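Local coordinates for protein D-glyceraldehyde dehydrogenase (NADP(+)) (Thermoplasma acidophilum, PDB 5IZD) that oxidises D-glyceraldehyde to glycerate with NADP(+) as hydride acceptor, a step of the non-phosphorylated Entner-Doudoroff pathway, at residues 220-225 against 465-470; 155-160 against 456-461. All blocks are in the same frame, centred on the assembly; numbering follows the deposited sequence.

Interaction 1 of 2, residues 220-225 against 465-470; sequences LITMTG and SEYLKL. With NAP (NADP nicotinamide-adenine-dinucleotide phosphate), chain I.
At the coenzyme-binding sheet of the aldehyde dehydrogenase fold, strand 220-224 receives the ring of Tyr467, which enters from a type I beta turn spanning Ser465 to Leu468. The turn closes with a backbone hydrogen bond from Leu468 N to Ser465 O and leads into strand 468-476. Tyr467 CG lies anti to its own carbonyl carbon (chi1 -65°), a setting that carries the phenol across to the side chains of Leu220 and Thr222, each crossing it at about a right angle. Leu220 CD2 packs obliquely on the ring, 3.9 Å from Tyr467 CE1, while the other methyl, Leu220 CD1, rests 3.6 Å from the backbone atom Glu466 O. Farther along the ring, Thr222 OG1 donates a hydrogen bond of 2.8 Å to Tyr467 OH, and Thr222 CG2 approaches the same oxygen at 3.6 Å. A phenylalanine in place of Tyr467 would probably keep the packing on Leu220 but leave the Thr222 hydroxyl without this acceptor in a buried setting. Beyond Thr222 the strand runs on to the coenzyme, where Gly225 CA lies 3.4 Å from NAP O2A, a phosphate oxygen. Strand 220-224 is flanked in its sheet by strands 130-145 and 243-247, with helix 227-236 packed on Ile221 and Met223, while Tyr467 also touches Ile245 and Thr165.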
loop_
_atom_site.group_PDB
_atom_site.type_symbol
_atom_site.label_atom_id
_atom_site.label_comp_id
_atom_site.label_asym_id
_atom_site.label_seq_id
_atom_site.Cartn_x
_atom_site.Cartn_y
_atom_site.Cartn_z
ATOM N N LEU A 220 5.369 -9.475 -22.389
ATOM C CA LEU A 220 6.305 -8.841 -21.464
ATOM C C LEU A 220 7.726 -9.391 -21.751
ATOM O O LEU A 220 7.917 -10.588 -22.089
ATOM C CB LEU A 220 5.881 -9.063 -20.015
ATOM C CG LEU A 220 6.696 -8.389 -18.890
ATOM C CD1 LEU A 220 5.867 -8.281 -17.638
ATOM C CD2 LEU A 220 7.940 -9.273 -18.579
ATOM N N ILE A 221 8.674 -8.472 -21.768
ATOM C CA ILE A 221 10.099 -8.769 -21.918
ATOM C C ILE A 221 10.834 -8.276 -20.677
ATOM O O ILE A 221 10.776 -7.072 -20.317
ATOM C CB ILE A 221 10.679 -8.151 -23.199
ATOM C CG1 ILE A 221 10.015 -8.817 -24.423
ATOM C CG2 ILE A 221 12.179 -8.467 -23.331
ATOM C CD1 ILE A 221 10.034 -7.991 -25.673
ATOM N N THR A 222 11.495 -9.212 -20.016
ATOM C CA THR A 222 12.359 -8.951 -18.900
ATOM C C THR A 222 13.809 -9.281 -19.295
ATOM O O THR A 222 14.094 -10.409 -19.729
ATOM C CB THR A 222 11.896 -9.664 -17.616
ATOM O OG1 THR A 222 12.748 -9.262 -16.538
ATOM C CG2 THR A 222 11.879 -11.178 -17.700
ATOM N N MET A 223 14.700 -8.294 -19.222
ATOM C CA MET A 223 16.039 -8.407 -19.848
ATOM C C MET A 223 17.062 -7.660 -19.035
ATOM O O MET A 223 16.760 -6.587 -18.465
ATOM C CB MET A 223 16.045 -7.875 -21.289
ATOM C CG MET A 223 17.406 -7.747 -21.928
ATOM S SD MET A 223 18.226 -6.162 -21.690
ATOM C CE MET A 223 19.655 -6.241 -22.779
ATOM N N THR A 224 18.272 -8.206 -18.996
ATOM C CA THR A 224 19.386 -7.520 -18.379
ATOM C C THR A 224 20.572 -7.703 -19.320
ATOM O O THR A 224 20.710 -8.769 -19.884
ATOM C CB THR A 224 19.642 -8.044 -16.955
ATOM O OG1 THR A 224 18.522 -7.752 -16.110
ATOM C CG2 THR A 224 20.908 -7.451 -16.329
ATOM N N GLY A 225 21.355 -6.655 -19.523
ATOM C CA GLY A 225 22.531 -6.655 -20.400
ATOM C C GLY A 225 23.010 -5.285 -20.814
ATOM O O GLY A 225 22.873 -4.293 -20.038
ATOM N N SER A 465 5.544 -6.803 -8.665
ATOM C CA SER A 465 4.319 -6.177 -9.231
ATOM C C SER A 465 4.474 -5.759 -10.716
ATOM O O SER A 465 3.493 -5.671 -11.414
ATOM C CB SER A 465 3.805 -5.024 -8.330
ATOM O OG SER A 465 3.483 -5.594 -7.084
ATOM N N GLU A 466 5.723 -5.681 -11.233
ATOM C CA GLU A 466 5.946 -5.392 -12.646
ATOM C C GLU A 466 5.449 -6.518 -13.526
ATOM O O GLU A 466 5.212 -6.293 -14.720
ATOM C CB GLU A 466 7.430 -5.107 -12.992
ATOM C CG GLU A 466 8.048 -3.882 -12.299
ATOM C CD GLU A 466 7.510 -2.496 -12.724
ATOM O OE1 GLU A 466 6.531 -2.372 -13.514
ATOM O OE2 GLU A 466 8.100 -1.493 -12.237
ATOM N N TYR A 467 5.289 -7.708 -12.964
ATOM C CA TYR A 467 4.795 -8.862 -13.735
ATOM C C TYR A 467 3.268 -9.090 -13.672
ATOM O O TYR A 467 2.728 -10.073 -14.225
ATOM C CB TYR A 467 5.518 -10.117 -13.252
ATOM C CG TYR A 467 7.010 -10.105 -13.542
ATOM C CD1 TYR A 467 7.501 -10.582 -14.755
ATOM C CD2 TYR A 467 7.948 -9.617 -12.602
ATOM C CE1 TYR A 467 8.880 -10.619 -15.022
ATOM C CE2 TYR A 467 9.325 -9.629 -12.876
ATOM C CZ TYR A 467 9.784 -10.146 -14.074
ATOM O OH TYR A 467 11.132 -10.134 -14.363
ATOM N N LEU A 468 2.583 -8.183 -12.983
ATOM C CA LEU A 468 1.122 -8.182 -12.897
ATOM C C LEU A 468 0.573 -6.944 -13.599
ATOM O O LEU A 468 1.105 -5.830 -13.473
ATOM C CB LEU A 468 0.705 -8.190 -11.430
ATOM C CG LEU A 468 1.045 -9.452 -10.665
ATOM C CD1 LEU A 468 0.948 -9.203 -9.158
ATOM C CD2 LEU A 468 0.077 -10.551 -11.046
ATOM N N LYS A 469 -0.519 -7.159 -14.334
ATOM C CA LYS A 469 -1.294 -6.085 -14.931
ATOM C C LYS A 469 -2.549 -5.775 -14.121
ATOM O O LYS A 469 -3.302 -6.691 -13.807
ATOM C CB LYS A 469 -1.710 -6.490 -16.336
ATOM C CG LYS A 469 -2.409 -5.381 -17.097
ATOM C CD LYS A 469 -1.378 -4.384 -17.591
ATOM C CE LYS A 469 -2.047 -3.193 -18.233
ATOM N NZ LYS A 469 -0.922 -2.358 -18.734
ATOM N N LEU A 470 -2.784 -4.505 -13.861
ATOM C CA LEU A 470 -3.956 -4.037 -13.156
ATOM C C LEU A 470 -5.050 -3.861 -14.200
ATOM O O LEU A 470 -4.799 -3.328 -15.225
ATOM C CB LEU A 470 -3.649 -2.718 -12.478
ATOM C CG LEU A 470 -4.470 -2.214 -11.290
ATOM C CD1 LEU A 470 -4.674 -3.187 -10.172
ATOM C CD2 LEU A 470 -3.945 -0.915 -10.722
HETATM P PA NAP I . 23.920 -8.384 -24.265
HETATM O O1A NAP I . 24.261 -8.423 -25.723
HETATM O O2A NAP I . 23.129 -7.201 -23.748
HETATM O O5B NAP I . 23.151 -9.776 -23.888
HETATM C C5B NAP I . 22.065 -9.890 -22.941
HETATM C C4B NAP I . 21.019 -10.904 -23.441
HETATM O O4B NAP I . 20.328 -10.372 -24.587
HETATM C C3B NAP I . 21.648 -12.224 -23.930
HETATM O O3B NAP I . 20.730 -13.319 -23.666
HETATM C C2B NAP I . 21.790 -11.998 -25.410
HETATM O O2B NAP I . 21.976 -13.193 -26.163
HETATM C C1B NAP I . 20.501 -11.284 -25.714
HETATM N N9A NAP I . 20.468 -10.542 -26.984
HETATM C C8A NAP I . 21.509 -10.084 -27.731
HETATM N N7A NAP I . 21.104 -9.475 -28.825
HETATM C C5A NAP I . 19.708 -9.525 -28.746
HETATM C C6A NAP I . 18.700 -9.049 -29.586
HETATM N N6A NAP I . 18.948 -8.379 -30.718
HETATM N N1A NAP I . 17.416 -9.262 -29.228
HETATM C C2A NAP I . 17.158 -9.953 -28.103
HETATM N N3A NAP I . 18.062 -10.457 -27.252
HETATM C C4A NAP I . 19.329 -10.188 -27.639
HETATM O O3 NAP I . 25.285 -8.486 -23.460
HETATM P PN NAP I . 26.803 -8.612 -23.982
HETATM O O1N NAP I . 26.995 -9.930 -24.711
HETATM O O2N NAP I . 27.748 -8.447 -22.817
HETATM O O5D NAP I . 26.971 -7.438 -24.978
HETATM P P2B NAP I . 23.485 -13.524 -26.768
HETATM O O1X NAP I . 23.331 -14.814 -27.589
HETATM O O2X NAP I . 24.384 -13.757 -25.648
HETATM O O3X NAP I . 23.931 -12.408 -27.651
#

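Interaction 2 of 2, residues 155-160 against 456-461; sequences VARKLA and AGEGSK
Glu458 lays its carboxylate over the aliphatic part of Arg157, with Glu458 OE1 3.5 Å from Arg157 CD and the two side chains crossing at about a right angle. Glu458 lies in the loop leading into helix 460-465, so the contact joins this loop to helix 153-164; its side chain also touches Thr222 and Thr224 of strand 220-224. The same OE1 takes the salt bridge from the neighbouring Lys158, whose NZ stands 2.7 Å from Glu458 OE1 and meets it on the syn side, 31° out of the carboxylate plane. A bend at the end of the lysine chain (chi4 -68°) turns the ammonium to this oxygen. The guanidinium of Arg157 makes no direct bond to the acid: its plane is tilted 66° from the carboxylate, and Arg157 NH1 remains 4.3 Å from Glu458 OE2. A water bridges that interval, accepting from Arg157 NH1 in the guanidinium plane at 2.6 Å and donating to OE2. A second water donates both to Glu458 OE1, at 2.8 Å, and to Arg157 O. Arg157 has a direct salt bridge elsewhere, from NH2 to Glu441, and it probably contributes to the substrate and NADP(+) sites, as in related aldehyde dehydrogenases. Both oxygens of buried Glu458 are therefore engaged. The positive charges beside it would be expected to stabilise an ionised carboxylate, whose negative charge in turn offsets that of Lys158.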
loop_
_atom_site.group_PDB
_atom_site.type_symbol
_atom_site.label_atom_id
_atom_site.label_comp_id
_atom_site.label_asym_id
_atom_site.label_seq_id
_atom_site.Cartn_x
_atom_site.Cartn_y
_atom_site.Cartn_z
ATOM N N VAL A 155 18.796 -15.665 -13.794
ATOM C CA VAL A 155 17.743 -16.584 -14.134
ATOM C C VAL A 155 16.745 -16.683 -13.002
ATOM O O VAL A 155 15.572 -16.534 -13.232
ATOM C CB VAL A 155 18.320 -17.960 -14.515
ATOM C CG1 VAL A 155 17.245 -19.012 -14.593
ATOM C CG2 VAL A 155 19.130 -17.804 -15.797
ATOM N N ALA A 156 17.219 -16.978 -11.803
ATOM C CA ALA A 156 16.363 -16.937 -10.612
ATOM C C ALA A 156 15.569 -15.596 -10.483
ATOM O O ALA A 156 14.402 -15.613 -10.185
ATOM C CB ALA A 156 17.182 -17.157 -9.339
ATOM N N ARG A 157 16.233 -14.471 -10.694
ATOM C CA ARG A 157 15.606 -13.147 -10.544
ATOM C C ARG A 157 14.388 -12.926 -11.442
ATOM O O ARG A 157 13.475 -12.269 -11.030
ATOM C CB ARG A 157 16.621 -12.048 -10.828
ATOM C CG ARG A 157 15.998 -10.665 -11.007
ATOM C CD ARG A 157 17.085 -9.639 -11.185
ATOM N NE ARG A 157 17.770 -9.414 -9.941
ATOM C CZ ARG A 157 18.901 -8.721 -9.830
ATOM N NH1 ARG A 157 19.490 -8.177 -10.897
ATOM N NH2 ARG A 157 19.440 -8.578 -8.627
ATOM N N LYS A 158 14.422 -13.445 -12.654
ATOM C CA LYS A 158 13.382 -13.333 -13.645
ATOM C C LYS A 158 12.326 -14.452 -13.601
ATOM O O LYS A 158 11.121 -14.155 -13.669
ATOM C CB LYS A 158 14.046 -13.257 -15.026
ATOM C CG LYS A 158 14.891 -11.990 -15.100
ATOM C CD LYS A 158 15.450 -11.716 -16.465
ATOM C CE LYS A 158 16.530 -10.656 -16.416
ATOM N NZ LYS A 158 15.967 -9.335 -16.073
ATOM N N LEU A 159 12.742 -15.712 -13.445
ATOM C CA LEU A 159 11.785 -16.838 -13.440
ATOM C C LEU A 159 10.923 -16.864 -12.183
ATOM O O LEU A 159 9.734 -17.068 -12.281
ATOM C CB LEU A 159 12.448 -18.229 -13.578
ATOM C CG LEU A 159 13.240 -18.613 -14.818
ATOM C CD1 LEU A 159 13.757 -20.007 -14.632
ATOM C CD2 LEU A 159 12.444 -18.569 -16.083
ATOM N N ALA A 160 11.502 -16.674 -11.008
ATOM C CA ALA A 160 10.672 -16.776 -9.779
ATOM C C ALA A 160 9.479 -15.828 -9.756
ATOM O O ALA A 160 8.347 -16.305 -9.588
ATOM C CB ALA A 160 11.485 -16.681 -8.507
ATOM N N ALA A 456 11.623 0.164 -15.859
ATOM C CA ALA A 456 11.040 -0.447 -14.710
ATOM C C ALA A 456 12.147 -0.873 -13.732
ATOM O O ALA A 456 13.135 -0.163 -13.612
ATOM C CB ALA A 456 10.123 -1.562 -15.115
ATOM N N GLY A 457 12.007 -2.002 -13.040
ATOM C CA GLY A 457 12.990 -2.445 -12.066
ATOM C C GLY A 457 12.618 -3.838 -11.586
ATOM O O GLY A 457 11.570 -4.352 -11.994
ATOM N N GLU A 458 13.463 -4.400 -10.718
ATOM C CA GLU A 458 13.334 -5.749 -10.161
ATOM C C GLU A 458 13.634 -5.829 -8.665
ATOM O O GLU A 458 14.529 -5.171 -8.156
ATOM C CB GLU A 458 14.272 -6.689 -10.898
ATOM C CG GLU A 458 13.967 -6.782 -12.369
ATOM C CD GLU A 458 15.058 -7.541 -13.162
ATOM O OE1 GLU A 458 14.839 -8.704 -13.665
ATOM O OE2 GLU A 458 16.150 -6.917 -13.257
ATOM N N GLY A 459 12.884 -6.648 -7.967
ATOM C CA GLY A 459 12.986 -6.739 -6.560
ATOM C C GLY A 459 12.001 -5.858 -5.846
ATOM O O GLY A 459 11.518 -4.856 -6.375
ATOM N N SER A 460 11.746 -6.201 -4.597
ATOM C CA SER A 460 10.716 -5.571 -3.771
ATOM C C SER A 460 9.307 -5.900 -4.240
ATOM O O SER A 460 9.076 -6.483 -5.281
ATOM C CB SER A 460 10.913 -4.032 -3.630
ATOM O OG SER A 460 10.238 -3.278 -4.650
ATOM N N LYS A 461 8.346 -5.493 -3.429
ATOM C CA LYS A 461 6.934 -5.481 -3.844
ATOM C C LYS A 461 6.748 -4.879 -5.239
ATOM O O LYS A 461 5.984 -5.392 -6.051
ATOM C CB LYS A 461 6.114 -4.636 -2.834
ATOM C CG LYS A 461 4.586 -4.607 -3.052
ATOM C CD LYS A 461 3.834 -3.658 -2.066
ATOM C CE LYS A 461 4.696 -2.479 -1.644
ATOM N NZ LYS A 461 4.001 -1.490 -0.729
HETATM O O HOH W 1 12.694 -9.649 -12.208
HETATM O O HOH W 2 18.919 -7.341 -13.290
#

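From the N terminus, helix 153-164 comes first, then strand 220-224, the loop that leads into helix 460-465, and finally the turn and first strand residues of 465-470. Interaction 2 closes a loop of 295 intervening residues and interaction 1 one of 239; their segments alternate, so the two closures cross. Both bring the late chain, around helix 460-465 and the start of strand 468-476, back to the coenzyme-binding part of the fold, interaction 2 at a helix and interaction 1 at strand 220-224. Their centres lie 8 Å apart. Lys158 joins them directly, its NZ probably hydrogen-bonded to Thr224 OG1 at 3.0 Å and Thr222 OG1 at 3.3 Å.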